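Local coordinates for protein UDP-N-acetylglucosamine 2-epimerase (PDB 3OT5) that probably interconverts UDP-N-acetylglucosamine and UDP-N-acetylmannosamine by epimerising the sugar at C2, at residues 211-216 against 296-301; 35-40 against 290-295; 315-320 against 371-376; 76-81 against 202-207. All coordinates share one frame; numbering follows the deposited sequence.

Contact 1 (211-216 against 296-301); sequences KDYHHP and HNFLRK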
loop_
_atom_site.group_PDB
_atom_site.type_symbol
_atom_site.label_atom_id
_atom_site.label_comp_id
_atom_site.label_asym_id
_atom_site.label_seq_id
_atom_site.Cartn_x
_atom_site.Cartn_y
_atom_site.Cartn_z
ATOM N N LYS A 211 -2.762 -6.626 -18.654
ATOM C CA LYS A 211 -2.611 -6.124 -20.018
ATOM C C LYS A 211 -3.964 -5.623 -20.531
ATOM O O LYS A 211 -4.110 -4.459 -20.905
ATOM C CB LYS A 211 -2.097 -7.266 -20.907
ATOM C CG LYS A 211 -1.818 -6.939 -22.366
ATOM C CD LYS A 211 -1.551 -8.247 -23.131
ATOM C CE LYS A 211 -1.157 -8.045 -24.591
ATOM N NZ LYS A 211 0.217 -7.483 -24.754
ATOM N N ASP A 212 -4.952 -6.511 -20.528
ATOM C CA ASP A 212 -6.287 -6.182 -20.990
ATOM C C ASP A 212 -7.321 -6.701 -19.990
ATOM O O ASP A 212 -7.917 -7.760 -20.183
ATOM C CB ASP A 212 -6.519 -6.777 -22.382
ATOM C CG ASP A 212 -7.816 -6.310 -23.008
ATOM O OD1 ASP A 212 -8.664 -5.722 -22.293
ATOM O OD2 ASP A 212 -7.982 -6.525 -24.220
ATOM N N TYR A 213 -7.524 -5.936 -18.923
ATOM C CA TYR A 213 -8.470 -6.293 -17.869
ATOM C C TYR A 213 -9.908 -6.360 -18.384
ATOM O O TYR A 213 -10.307 -5.609 -19.265
ATOM C CB TYR A 213 -8.339 -5.327 -16.692
ATOM C CG TYR A 213 -9.284 -5.585 -15.545
ATOM C CD1 TYR A 213 -9.059 -6.630 -14.655
ATOM C CD2 TYR A 213 -10.376 -4.748 -15.316
ATOM C CE1 TYR A 213 -9.921 -6.857 -13.579
ATOM C CE2 TYR A 213 -11.238 -4.958 -14.238
ATOM C CZ TYR A 213 -11.011 -6.012 -13.377
ATOM O OH TYR A 213 -11.864 -6.223 -12.313
ATOM N N HIS A 214 -10.670 -7.246 -17.758
ATOM C CA HIS A 214 -12.046 -7.577 -18.115
ATOM C C HIS A 214 -13.139 -7.193 -17.108
ATOM O O HIS A 214 -13.191 -7.751 -16.020
ATOM C CB HIS A 214 -12.073 -9.107 -18.241
ATOM C CG HIS A 214 -11.478 -9.802 -17.043
ATOM N ND1 HIS A 214 -10.117 -9.991 -16.894
ATOM C CD2 HIS A 214 -12.050 -10.301 -15.918
ATOM C CE1 HIS A 214 -9.880 -10.589 -15.739
ATOM N NE2 HIS A 214 -11.035 -10.789 -15.128
ATOM N N HIS A 215 -14.011 -6.254 -17.464
ATOM C CA HIS A 215 -15.139 -5.900 -16.588
ATOM C C HIS A 215 -16.183 -5.100 -17.372
ATOM O O HIS A 215 -15.855 -4.058 -17.935
ATOM C CB HIS A 215 -14.715 -5.107 -15.351
ATOM C CG HIS A 215 -15.776 -5.052 -14.289
ATOM N ND1 HIS A 215 -16.940 -4.325 -14.430
ATOM C CD2 HIS A 215 -15.845 -5.633 -13.068
ATOM C CE1 HIS A 215 -17.682 -4.470 -13.347
ATOM N NE2 HIS A 215 -17.037 -5.253 -12.502
ATOM N N PRO A 216 -17.451 -5.572 -17.383
ATOM C CA PRO A 216 -18.565 -4.941 -18.119
ATOM C C PRO A 216 -18.587 -3.414 -18.078
ATOM O O PRO A 216 -18.640 -2.766 -19.126
ATOM C CB PRO A 216 -19.822 -5.495 -17.416
ATOM C CG PRO A 216 -19.329 -6.225 -16.197
ATOM C CD PRO A 216 -17.942 -6.659 -16.519
ATOM N N HIS A 296 -6.999 -2.119 -8.522
ATOM C CA HIS A 296 -5.889 -1.534 -9.271
ATOM C C HIS A 296 -6.259 -1.413 -10.750
ATOM O O HIS A 296 -5.927 -0.421 -11.408
ATOM C CB HIS A 296 -4.573 -2.322 -9.141
ATOM C CG HIS A 296 -3.991 -2.320 -7.760
ATOM N ND1 HIS A 296 -3.247 -3.370 -7.264
ATOM C CD2 HIS A 296 -4.096 -1.424 -6.749
ATOM C CE1 HIS A 296 -2.877 -3.097 -6.025
ATOM N NE2 HIS A 296 -3.385 -1.925 -5.686
ATOM N N ASN A 297 -6.942 -2.430 -11.264
ATOM C CA ASN A 297 -7.367 -2.444 -12.661
ATOM C C ASN A 297 -8.431 -1.384 -12.981
ATOM O O ASN A 297 -8.432 -0.817 -14.077
ATOM C CB ASN A 297 -7.767 -3.860 -13.052
ATOM C CG ASN A 297 -6.552 -4.796 -13.113
ATOM O OD1 ASN A 297 -5.818 -4.818 -14.109
ATOM N ND2 ASN A 297 -6.364 -5.589 -12.067
ATOM N N PHE A 298 -9.313 -1.097 -12.025
ATOM C CA PHE A 298 -10.308 -0.036 -12.210
ATOM C C PHE A 298 -9.607 1.288 -12.143
ATOM O O PHE A 298 -9.852 2.195 -12.933
ATOM C CB PHE A 298 -11.404 -0.080 -11.141
ATOM C CG PHE A 298 -12.574 -0.927 -11.517
ATOM C CD1 PHE A 298 -13.752 -0.324 -11.940
ATOM C CD2 PHE A 298 -12.494 -2.306 -11.491
ATOM C CE1 PHE A 298 -14.841 -1.074 -12.300
ATOM C CE2 PHE A 298 -13.581 -3.079 -11.852
ATOM C CZ PHE A 298 -14.762 -2.460 -12.262
ATOM N N LEU A 299 -8.705 1.369 -11.186
ATOM C CA LEU A 299 -7.928 2.553 -10.943
ATOM C C LEU A 299 -7.226 2.948 -12.234
ATOM O O LEU A 299 -7.260 4.115 -12.638
ATOM C CB LEU A 299 -6.924 2.248 -9.824
ATOM C CG LEU A 299 -6.325 3.378 -9.014
ATOM C CD1 LEU A 299 -7.456 4.172 -8.345
ATOM C CD2 LEU A 299 -5.373 2.815 -7.986
ATOM N N ARG A 300 -6.638 1.974 -12.924
ATOM C CA ARG A 300 -5.915 2.267 -14.168
ATOM C C ARG A 300 -6.727 3.021 -15.213
ATOM O O ARG A 300 -6.187 3.899 -15.898
ATOM C CB ARG A 300 -5.342 0.996 -14.804
ATOM C CG ARG A 300 -4.642 1.278 -16.136
ATOM C CD ARG A 300 -3.872 0.107 -16.661
ATOM N NE ARG A 300 -3.229 0.428 -17.931
ATOM C CZ ARG A 300 -2.054 1.042 -18.059
ATOM N NH1 ARG A 300 -1.567 1.279 -19.272
ATOM N NH2 ARG A 300 -1.358 1.425 -16.988
ATOM N N LYS A 301 -8.009 2.679 -15.351
ATOM C CA LYS A 301 -8.870 3.331 -16.343
ATOM C C LYS A 301 -9.630 4.531 -15.768
ATOM O O LYS A 301 -10.410 5.176 -16.465
ATOM C CB LYS A 301 -9.848 2.303 -16.933
ATOM C CG LYS A 301 -10.743 2.824 -18.070
ATOM C CD LYS A 301 -9.927 3.417 -19.230
ATOM C CE LYS A 301 -10.825 3.907 -20.369
ATOM N NZ LYS A 301 -10.039 4.545 -21.456
#

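Contact 2 (35-40 against 290-295); sequences GTRPEA and LDAIDF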
loop_
_atom_site.group_PDB
_atom_site.type_symbol
_atom_site.label_atom_id
_atom_site.label_comp_id
_atom_site.label_asym_id
_atom_site.label_seq_id
_atom_site.Cartn_x
_atom_site.Cartn_y
_atom_site.Cartn_z
ATOM N N GLY A 35 2.383 -11.973 6.430
ATOM C CA GLY A 35 1.239 -12.545 7.117
ATOM C C GLY A 35 -0.138 -12.012 6.809
ATOM O O GLY A 35 -1.090 -12.449 7.431
ATOM N N THR A 36 -0.258 -11.053 5.892
ATOM C CA THR A 36 -1.569 -10.520 5.510
ATOM C C THR A 36 -1.592 -10.314 4.002
ATOM O O THR A 36 -0.544 -10.336 3.360
ATOM C CB THR A 36 -1.923 -9.191 6.222
ATOM O OG1 THR A 36 -0.995 -8.173 5.845
ATOM C CG2 THR A 36 -1.913 -9.357 7.734
ATOM N N ARG A 37 -2.782 -10.103 3.447
ATOM C CA ARG A 37 -2.923 -9.913 2.013
ATOM C C ARG A 37 -2.186 -8.634 1.582
ATOM O O ARG A 37 -1.438 -8.657 0.623
ATOM C CB ARG A 37 -4.405 -9.873 1.589
ATOM C CG ARG A 37 -4.611 -10.096 0.072
ATOM C CD ARG A 37 -6.062 -9.858 -0.402
ATOM N NE ARG A 37 -6.426 -8.439 -0.368
ATOM C CZ ARG A 37 -7.607 -7.938 -0.751
ATOM N NH1 ARG A 37 -7.823 -6.629 -0.678
ATOM N NH2 ARG A 37 -8.574 -8.733 -1.205
ATOM N N PRO A 38 -2.395 -7.513 2.294
ATOM C CA PRO A 38 -1.674 -6.294 1.909
ATOM C C PRO A 38 -0.152 -6.473 1.961
ATOM O O PRO A 38 0.547 -5.960 1.094
ATOM C CB PRO A 38 -2.150 -5.269 2.942
ATOM C CG PRO A 38 -3.497 -5.759 3.345
ATOM C CD PRO A 38 -3.377 -7.248 3.361
ATOM N N GLU A 39 0.363 -7.189 2.968
ATOM C CA GLU A 39 1.803 -7.435 3.037
ATOM C C GLU A 39 2.225 -8.263 1.839
ATOM O O GLU A 39 3.279 -8.024 1.247
ATOM C CB GLU A 39 2.225 -8.162 4.311
ATOM C CG GLU A 39 2.302 -7.307 5.549
ATOM C CD GLU A 39 2.861 -8.060 6.746
ATOM O OE1 GLU A 39 2.625 -9.272 6.869
ATOM O OE2 GLU A 39 3.526 -7.437 7.583
ATOM N N ALA A 40 1.386 -9.233 1.485
ATOM C CA ALA A 40 1.655 -10.122 0.355
ATOM C C ALA A 40 1.856 -9.327 -0.938
ATOM O O ALA A 40 2.771 -9.582 -1.706
ATOM C CB ALA A 40 0.523 -11.114 0.198
ATOM N N LEU A 290 -14.455 -4.269 -4.142
ATOM C CA LEU A 290 -13.523 -4.908 -5.049
ATOM C C LEU A 290 -12.272 -5.347 -4.321
ATOM O O LEU A 290 -11.898 -4.776 -3.300
ATOM C CB LEU A 290 -13.110 -3.949 -6.164
ATOM C CG LEU A 290 -14.191 -3.508 -7.143
ATOM C CD1 LEU A 290 -13.625 -2.463 -8.084
ATOM C CD2 LEU A 290 -14.748 -4.716 -7.902
ATOM N N ASP A 291 -11.638 -6.376 -4.867
ATOM C CA ASP A 291 -10.385 -6.886 -4.357
ATOM C C ASP A 291 -9.366 -5.796 -4.661
ATOM O O ASP A 291 -9.569 -4.989 -5.579
ATOM C CB ASP A 291 -10.030 -8.189 -5.094
ATOM C CG ASP A 291 -8.668 -8.763 -4.696
ATOM O OD1 ASP A 291 -7.913 -8.102 -3.956
ATOM O OD2 ASP A 291 -8.348 -9.888 -5.147
ATOM N N ALA A 292 -8.291 -5.740 -3.882
ATOM C CA ALA A 292 -7.252 -4.746 -4.108
ATOM C C ALA A 292 -6.767 -4.838 -5.558
ATOM O O ALA A 292 -6.421 -3.827 -6.170
ATOM C CB ALA A 292 -6.088 -4.955 -3.137
ATOM N N ILE A 293 -6.769 -6.058 -6.101
ATOM C CA ILE A 293 -6.327 -6.312 -7.475
ATOM C C ILE A 293 -7.317 -5.785 -8.512
ATOM O O ILE A 293 -6.921 -5.086 -9.444
ATOM C CB ILE A 293 -6.043 -7.802 -7.683
ATOM C CG1 ILE A 293 -4.865 -8.209 -6.791
ATOM C CG2 ILE A 293 -5.719 -8.089 -9.139
ATOM C CD1 ILE A 293 -4.558 -9.660 -6.800
ATOM N N ASP A 294 -8.596 -6.125 -8.366
ATOM C CA ASP A 294 -9.608 -5.604 -9.285
ATOM C C ASP A 294 -9.578 -4.098 -9.215
ATOM O O ASP A 294 -9.707 -3.405 -10.230
ATOM C CB ASP A 294 -11.003 -6.105 -8.924
ATOM C CG ASP A 294 -11.260 -7.517 -9.399
ATOM O OD1 ASP A 294 -11.125 -7.765 -10.616
ATOM O OD2 ASP A 294 -11.665 -8.357 -8.572
ATOM N N PHE A 295 -9.381 -3.596 -8.003
ATOM C CA PHE A 295 -9.331 -2.171 -7.770
ATOM C C PHE A 295 -8.187 -1.515 -8.535
ATOM O O PHE A 295 -8.374 -0.452 -9.128
ATOM C CB PHE A 295 -9.215 -1.868 -6.278
ATOM C CG PHE A 295 -9.358 -0.418 -5.965
ATOM C CD1 PHE A 295 -10.612 0.136 -5.776
ATOM C CD2 PHE A 295 -8.250 0.401 -5.893
ATOM C CE1 PHE A 295 -10.752 1.479 -5.505
ATOM C CE2 PHE A 295 -8.383 1.745 -5.627
ATOM C CZ PHE A 295 -9.630 2.288 -5.434
#

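Contact 3 (315-320 against 371-376); sequences EAPGMG and AANPYG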
loop_
_atom_site.group_PDB
_atom_site.type_symbol
_atom_site.label_atom_id
_atom_site.label_comp_id
_atom_site.label_asym_id
_atom_site.label_seq_id
_atom_site.Cartn_x
_atom_site.Cartn_y
_atom_site.Cartn_z
ATOM N N GLU A 315 -0.716 4.584 -4.574
ATOM C CA GLU A 315 -0.850 3.733 -5.756
ATOM C C GLU A 315 -1.471 4.417 -6.954
ATOM O O GLU A 315 -0.984 4.262 -8.067
ATOM C CB GLU A 315 -1.661 2.481 -5.400
ATOM C CG GLU A 315 -0.946 1.604 -4.393
ATOM C CD GLU A 315 -1.826 0.504 -3.796
ATOM O OE1 GLU A 315 -1.391 -0.098 -2.814
ATOM O OE2 GLU A 315 -2.946 0.267 -4.276
ATOM N N ALA A 316 -2.529 5.186 -6.730
ATOM C CA ALA A 316 -3.223 5.877 -7.813
ATOM C C ALA A 316 -2.299 6.760 -8.650
ATOM O O ALA A 316 -2.371 6.730 -9.883
ATOM C CB ALA A 316 -4.385 6.687 -7.271
ATOM N N PRO A 317 -1.434 7.556 -7.995
ATOM C CA PRO A 317 -0.510 8.383 -8.754
ATOM C C PRO A 317 0.495 7.525 -9.523
ATOM O O PRO A 317 1.119 8.004 -10.471
ATOM C CB PRO A 317 0.162 9.225 -7.680
ATOM C CG PRO A 317 -0.824 9.271 -6.594
ATOM C CD PRO A 317 -1.424 7.919 -6.570
ATOM N N GLY A 318 0.659 6.272 -9.101
ATOM C CA GLY A 318 1.526 5.321 -9.796
ATOM C C GLY A 318 0.903 5.020 -11.157
ATOM O O GLY A 318 1.597 4.642 -12.096
ATOM N N MET A 319 -0.420 5.175 -11.246
ATOM C CA MET A 319 -1.170 4.972 -12.490
ATOM C C MET A 319 -1.354 6.321 -13.184
ATOM O O MET A 319 -1.870 6.390 -14.289
ATOM C CB MET A 319 -2.565 4.430 -12.187
ATOM C CG MET A 319 -2.631 3.132 -11.343
ATOM S SD MET A 319 -2.245 1.648 -12.264
ATOM C CE MET A 319 -0.597 2.017 -12.820
ATOM N N GLY A 320 -0.944 7.392 -12.511
ATOM C CA GLY A 320 -1.112 8.744 -13.025
ATOM C C GLY A 320 -2.550 9.209 -12.833
ATOM O O GLY A 320 -3.031 10.058 -13.579
ATOM N N ALA A 371 2.493 14.772 -12.316
ATOM C CA ALA A 371 3.279 15.088 -11.118
ATOM C C ALA A 371 3.987 13.824 -10.629
ATOM O O ALA A 371 3.391 12.743 -10.611
ATOM C CB ALA A 371 2.392 15.645 -10.024
ATOM N N ALA A 372 5.257 13.968 -10.242
ATOM C CA ALA A 372 6.070 12.847 -9.773
ATOM C C ALA A 372 5.546 12.223 -8.479
ATOM O O ALA A 372 5.389 12.901 -7.467
ATOM C CB ALA A 372 7.539 13.282 -9.589
ATOM N N ASN A 373 5.300 10.921 -8.511
ATOM C CA ASN A 373 4.803 10.231 -7.322
ATOM C C ASN A 373 5.908 10.195 -6.285
ATOM O O ASN A 373 6.925 9.533 -6.483
ATOM C CB ASN A 373 4.340 8.817 -7.659
ATOM C CG ASN A 373 3.622 8.134 -6.490
ATOM O OD1 ASN A 373 3.402 8.732 -5.425
ATOM N ND2 ASN A 373 3.246 6.882 -6.696
ATOM N N PRO A 374 5.716 10.904 -5.164
ATOM C CA PRO A 374 6.762 10.929 -4.149
ATOM C C PRO A 374 6.897 9.637 -3.369
ATOM O O PRO A 374 7.855 9.481 -2.627
ATOM C CB PRO A 374 6.295 12.040 -3.208
ATOM C CG PRO A 374 4.839 12.025 -3.318
ATOM C CD PRO A 374 4.526 11.657 -4.732
ATOM N N TYR A 375 5.956 8.715 -3.538
ATOM C CA TYR A 375 5.985 7.455 -2.786
ATOM C C TYR A 375 6.666 6.302 -3.520
ATOM O O TYR A 375 6.785 5.200 -2.967
ATOM C CB TYR A 375 4.574 7.077 -2.358
ATOM C CG TYR A 375 3.960 8.165 -1.512
ATOM C CD1 TYR A 375 4.349 8.334 -0.190
ATOM C CD2 TYR A 375 3.020 9.034 -2.034
ATOM C CE1 TYR A 375 3.820 9.335 0.586
ATOM C CE2 TYR A 375 2.468 10.046 -1.255
ATOM C CZ TYR A 375 2.877 10.187 0.055
ATOM O OH TYR A 375 2.362 11.182 0.844
ATOM N N GLY A 376 7.127 6.559 -4.745
ATOM C CA GLY A 376 7.821 5.537 -5.522
ATOM C C GLY A 376 7.581 5.574 -7.019
ATOM O O GLY A 376 6.557 6.074 -7.479
HETATM O O HOH W 1 2.437 10.158 -10.977
#

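Contact 4 (76-81 against 202-207); sequences EIFDIK and IDALKT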
loop_
_atom_site.group_PDB
_atom_site.type_symbol
_atom_site.label_atom_id
_atom_site.label_comp_id
_atom_site.label_asym_id
_atom_site.label_seq_id
_atom_site.Cartn_x
_atom_site.Cartn_y
_atom_site.Cartn_z
ATOM N N GLU A 76 -0.558 -16.440 -6.488
ATOM C CA GLU A 76 -0.783 -17.012 -7.805
ATOM C C GLU A 76 -0.529 -15.949 -8.883
ATOM O O GLU A 76 0.034 -16.246 -9.933
ATOM C CB GLU A 76 -2.203 -17.568 -7.907
ATOM C CG GLU A 76 -2.475 -18.339 -9.186
ATOM C CD GLU A 76 -3.864 -18.930 -9.220
ATOM O OE1 GLU A 76 -4.682 -18.575 -8.344
ATOM O OE2 GLU A 76 -4.138 -19.748 -10.122
ATOM N N ILE A 77 -0.929 -14.709 -8.614
ATOM C CA ILE A 77 -0.712 -13.609 -9.559
ATOM C C ILE A 77 0.780 -13.370 -9.796
ATOM O O ILE A 77 1.220 -13.207 -10.933
ATOM C CB ILE A 77 -1.364 -12.317 -9.067
ATOM C CG1 ILE A 77 -2.875 -12.509 -8.987
ATOM C CG2 ILE A 77 -1.054 -11.167 -10.008
ATOM C CD1 ILE A 77 -3.562 -12.395 -10.301
ATOM N N PHE A 78 1.547 -13.366 -8.712
ATOM C CA PHE A 78 2.995 -13.162 -8.776
ATOM C C PHE A 78 3.751 -14.475 -9.023
ATOM O O PHE A 78 4.980 -14.480 -9.110
ATOM C CB PHE A 78 3.490 -12.494 -7.481
ATOM C CG PHE A 78 3.065 -11.057 -7.336
ATOM C CD1 PHE A 78 3.952 -10.028 -7.627
ATOM C CD2 PHE A 78 1.781 -10.728 -6.924
ATOM C CE1 PHE A 78 3.569 -8.700 -7.503
ATOM C CE2 PHE A 78 1.392 -9.401 -6.796
ATOM C CZ PHE A 78 2.286 -8.386 -7.089
ATOM N N ASP A 79 3.012 -15.579 -9.150
ATOM C CA ASP A 79 3.598 -16.899 -9.371
ATOM C C ASP A 79 4.677 -17.145 -8.317
ATOM O O ASP A 79 5.854 -17.321 -8.628
ATOM C CB ASP A 79 4.169 -17.009 -10.787
ATOM C CG ASP A 79 4.564 -18.424 -11.147
ATOM O OD1 ASP A 79 4.477 -19.311 -10.274
ATOM O OD2 ASP A 79 4.951 -18.652 -12.314
ATOM N N ILE A 80 4.249 -17.128 -7.063
ATOM C CA ILE A 80 5.123 -17.315 -5.920
ATOM C C ILE A 80 4.717 -18.538 -5.136
ATOM O O ILE A 80 3.639 -18.584 -4.552
ATOM C CB ILE A 80 5.058 -16.106 -4.964
ATOM C CG1 ILE A 80 5.719 -14.887 -5.601
ATOM C CG2 ILE A 80 5.763 -16.416 -3.658
ATOM C CD1 ILE A 80 5.702 -13.645 -4.720
ATOM N N LYS A 81 5.583 -19.536 -5.134
ATOM C CA LYS A 81 5.327 -20.745 -4.399
ATOM C C LYS A 81 5.876 -20.464 -3.011
ATOM O O LYS A 81 7.066 -20.208 -2.877
ATOM C CB LYS A 81 6.090 -21.915 -5.019
ATOM C CG LYS A 81 5.908 -22.100 -6.530
ATOM C CD LYS A 81 4.483 -22.432 -6.931
ATOM C CE LYS A 81 4.408 -22.685 -8.439
ATOM N NZ LYS A 81 3.046 -23.067 -8.912
ATOM N N ILE A 202 3.794 0.194 -5.221
ATOM C CA ILE A 202 3.770 0.738 -6.561
ATOM C C ILE A 202 4.379 -0.307 -7.504
ATOM O O ILE A 202 3.851 -0.518 -8.595
ATOM C CB ILE A 202 4.485 2.092 -6.607
ATOM C CG1 ILE A 202 3.773 3.067 -5.647
ATOM C CG2 ILE A 202 4.507 2.634 -8.020
ATOM C CD1 ILE A 202 4.492 4.382 -5.417
ATOM N N ASP A 203 5.455 -0.993 -7.077
ATOM C CA ASP A 203 6.061 -2.046 -7.913
ATOM C C ASP A 203 4.993 -3.105 -8.210
ATOM O O ASP A 203 4.936 -3.669 -9.305
ATOM C CB ASP A 203 7.250 -2.779 -7.246
ATOM C CG ASP A 203 8.402 -1.862 -6.848
ATOM O OD1 ASP A 203 9.553 -2.360 -6.835
ATOM O OD2 ASP A 203 8.192 -0.666 -6.552
ATOM N N ALA A 204 4.163 -3.389 -7.219
ATOM C CA ALA A 204 3.102 -4.393 -7.363
ATOM C C ALA A 204 2.172 -4.129 -8.556
ATOM O O ALA A 204 1.702 -5.055 -9.189
ATOM C CB ALA A 204 2.289 -4.477 -6.093
ATOM N N LEU A 205 1.917 -2.866 -8.850
ATOM C CA LEU A 205 1.035 -2.487 -9.959
ATOM C C LEU A 205 1.515 -3.053 -11.303
ATOM O O LEU A 205 0.704 -3.330 -12.196
ATOM C CB LEU A 205 0.918 -0.959 -10.045
ATOM C CG LEU A 205 0.347 -0.235 -8.805
ATOM C CD1 LEU A 205 0.468 1.304 -8.927
ATOM C CD2 LEU A 205 -1.097 -0.636 -8.539
ATOM N N LYS A 206 2.823 -3.248 -11.455
ATOM C CA LYS A 206 3.334 -3.780 -12.713
ATOM C C LYS A 206 2.792 -5.193 -12.929
ATOM O O LYS A 206 2.634 -5.630 -14.057
ATOM C CB LYS A 206 4.869 -3.764 -12.742
ATOM C CG LYS A 206 5.491 -2.360 -12.641
ATOM C CD LYS A 206 7.023 -2.388 -12.690
ATOM C CE LYS A 206 7.622 -3.157 -11.505
ATOM N NZ LYS A 206 9.107 -3.115 -11.500
ATOM N N THR A 207 2.461 -5.888 -11.845
ATOM C CA THR A 207 1.947 -7.249 -11.953
ATOM C C THR A 207 0.435 -7.371 -11.766
ATOM O O THR A 207 -0.204 -8.176 -12.420
ATOM C CB THR A 207 2.619 -8.179 -10.911
ATOM O OG1 THR A 207 4.039 -8.135 -11.063
ATOM C CG2 THR A 207 2.129 -9.622 -11.075
#

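Contact 1 (211-216 against 296-301)
ND2 of Asn297, whose CB lies on the Tyr213 ring, donates to two carbonyls, those of Ile293 and Thr208, while OD1 accepts from Gln210 N. These bonds fix the rotation of the amide, and its plane lies only 11° from that of the Tyr213 ring. Asn297 CB sits over the centre of this ring, 3.4 Å from Tyr213 CG, a close CH-pi contact. Tyr213 holds CG opposite its backbone N (chi1 179°), which carries the ring from the loop onto the helix. Its OH probably hydrogen-bonds to Asp294 OD1 and passes the edge of Phe298, 3.6 Å from CE2. Phe298 in turn meets His215 in a T-shaped pair with planes at 76°. Its CZ stands over the middle of the imidazole, 3.4 Å from His215 CG. Histidine suits this place twice over, because its face receives the phenyl edge while ND1 accepts from Ile217 N as the N-cap of helix 216-219. The aromatic cluster thus ties the chain leaving helix 200-208 to helix 292-301, consistent with the second Rossmann-like domain of a GT-B fold.

Contact 2 (35-40 against 290-295)
Arg37 reaches from the first turn of helix 37-51 to the start of helix 292-301, across the cleft between the two Rossmann-like domains of a GT-B fold. Its CB points toward the far helix, and the chain runs extended until it bends at chi3 (71°), with its side chain also resting on Gln73 and Val74 of helix 72-77. Beyond the bend, Arg37 NE comes within 3.9 Å of Asp291 OD1. Arg37 CZ lies 3.2 Å from Asp291 OD1, and NH2 closer still, 2.9 Å from the same oxygen. The oxygen sits over a face of the guanidinium, whose plane is 20° from that of the carboxylate, so this salt bridge works through charge alone and no N-H points at the acceptor. Arg37 NH1 packs 3.4 Å from Ala292 CB, where a small methyl lets the flat group come near; it also lies beside Ala292 N, a second donor, so the two do not bond. Behind Arg37, Glu39 steadies the turn that precedes its helix: OE1 accepts from Gly35 N at 2.7 Å, while OE2 bonds to Thr124 and Ser127. Aspartate suits position 291 because it can serve as N-cap and counter-ion together. Besides facing Arg37, Asp291 OD1 accepts from Ile293 N at 3.2 Å, a fairly straight bond (165° at the hydrogen) that arrives from above the carboxylate plane.

Contact 3 (315-320 against 371-376)
Pro317 and Asn373 bring their CA atoms to 5.8 Å where two irregular pieces of backbone meet, 316-319 having helical angles without the regular bonds and 373-376 forming a type I beta turn. Asn373 does the reaching: with CG opposite its backbone N (chi1 -171°), the amide extends to segment 315-320, its CG lying 3.8 Å from Pro317 CB. Pro317 meets the amide through CB alone, and its ring also packs on Val323 and Thr340. Asn373 ND2 passes 3.6 Å from Gly318 N without bonding, since both are donors, and its hydrogen bond goes instead to the carbonyl of Glu314. The oxygen turns back on its own segment: Asn373 OD1 accepts from Tyr375 N at 3.2 Å, the donor lying above the carbonyl plane, in an Asx turn that holds the amide in place. One asparagine therefore shapes its own turn and joins it to the neighbouring one. Gly376, with phi 145° and psi 156°, suits the end of this turn because it has no CB to press on the preceding carbonyl. A water lies 2.6 Å from Pro317 O and 2.8 Å from Ala371 O. The Asx turn orients an amide whose ND2 bond, with the Pro317 contact, joins the loop before helix 380-392 to the one before strand 323-325, consistent with a GT-B fold, in which the last helix crosses back to the first domain.

Contact 4 (76-81 against 202-207)
Phe78 offers one face of its ring to Thr207, whose CG2 stands over the ring centre, 3.9 Å from the centroid, in a CH-pi contact. Thr207 CB lies over the same face, 3.6 Å from Phe78 CE1. With Thr207 OG1 beside the backbone N (chi1 -56°), the CG2 branch falls anti to that N and points at the ring. Apolar contacts extend the patch: Ile77 CG2 meets Thr207 CG2 at 3.7 Å, the two branched side chains lying alongside one another and pointing opposite ways, and Phe78 CZ touches Ala204 CB at 4.0 Å. Alanine, one turn before Thr207, keeps this side of helix 200-208 low enough for the ring. The phenyl also packs on Ala44 and Leu48 of helix 37-51. Phe78 directly precedes the C-prime residue of a Schellman motif that ends helix 72-77: Asp79, at positive phi (51°), with Ile80 N directed to Leu75 O and Asp79 N weakly to Glu76 O. Polar bonds lie away from the apolar patch. Lys206 NZ goes to Gly378 O, and the Asp203 carboxylate bonds through OD1 to Ala381 N and through OD2 to Ala380 N, at the start of helix 380-392.

Overall arrangement
Helices 292-301 and 200-208 connect the four contacts. Contacts 1 and 2 share helix 292-301 and have centres about 15 Å apart. From that helix His296 reaches contact 3, its NE2 2.6 Å from Glu315 OE2, and packs its CG 3.4 Å from Leu205 CD2 of contact 4. Contacts 2 and 4, about 11 Å between centres, touch where Ile293 CD1 meets Ile77 CG1 at 4.0 Å. Ile202, in contact 4's helix, lies against Asn373 and Tyr375 of contact 3. No substrate is bound, but contact 2 spans the interdomain cleft in which relatives bind UDP-sugar; a triethylene glycol, probably from crystallisation, comes within about 5 Å of Gly318 at its nearest approach.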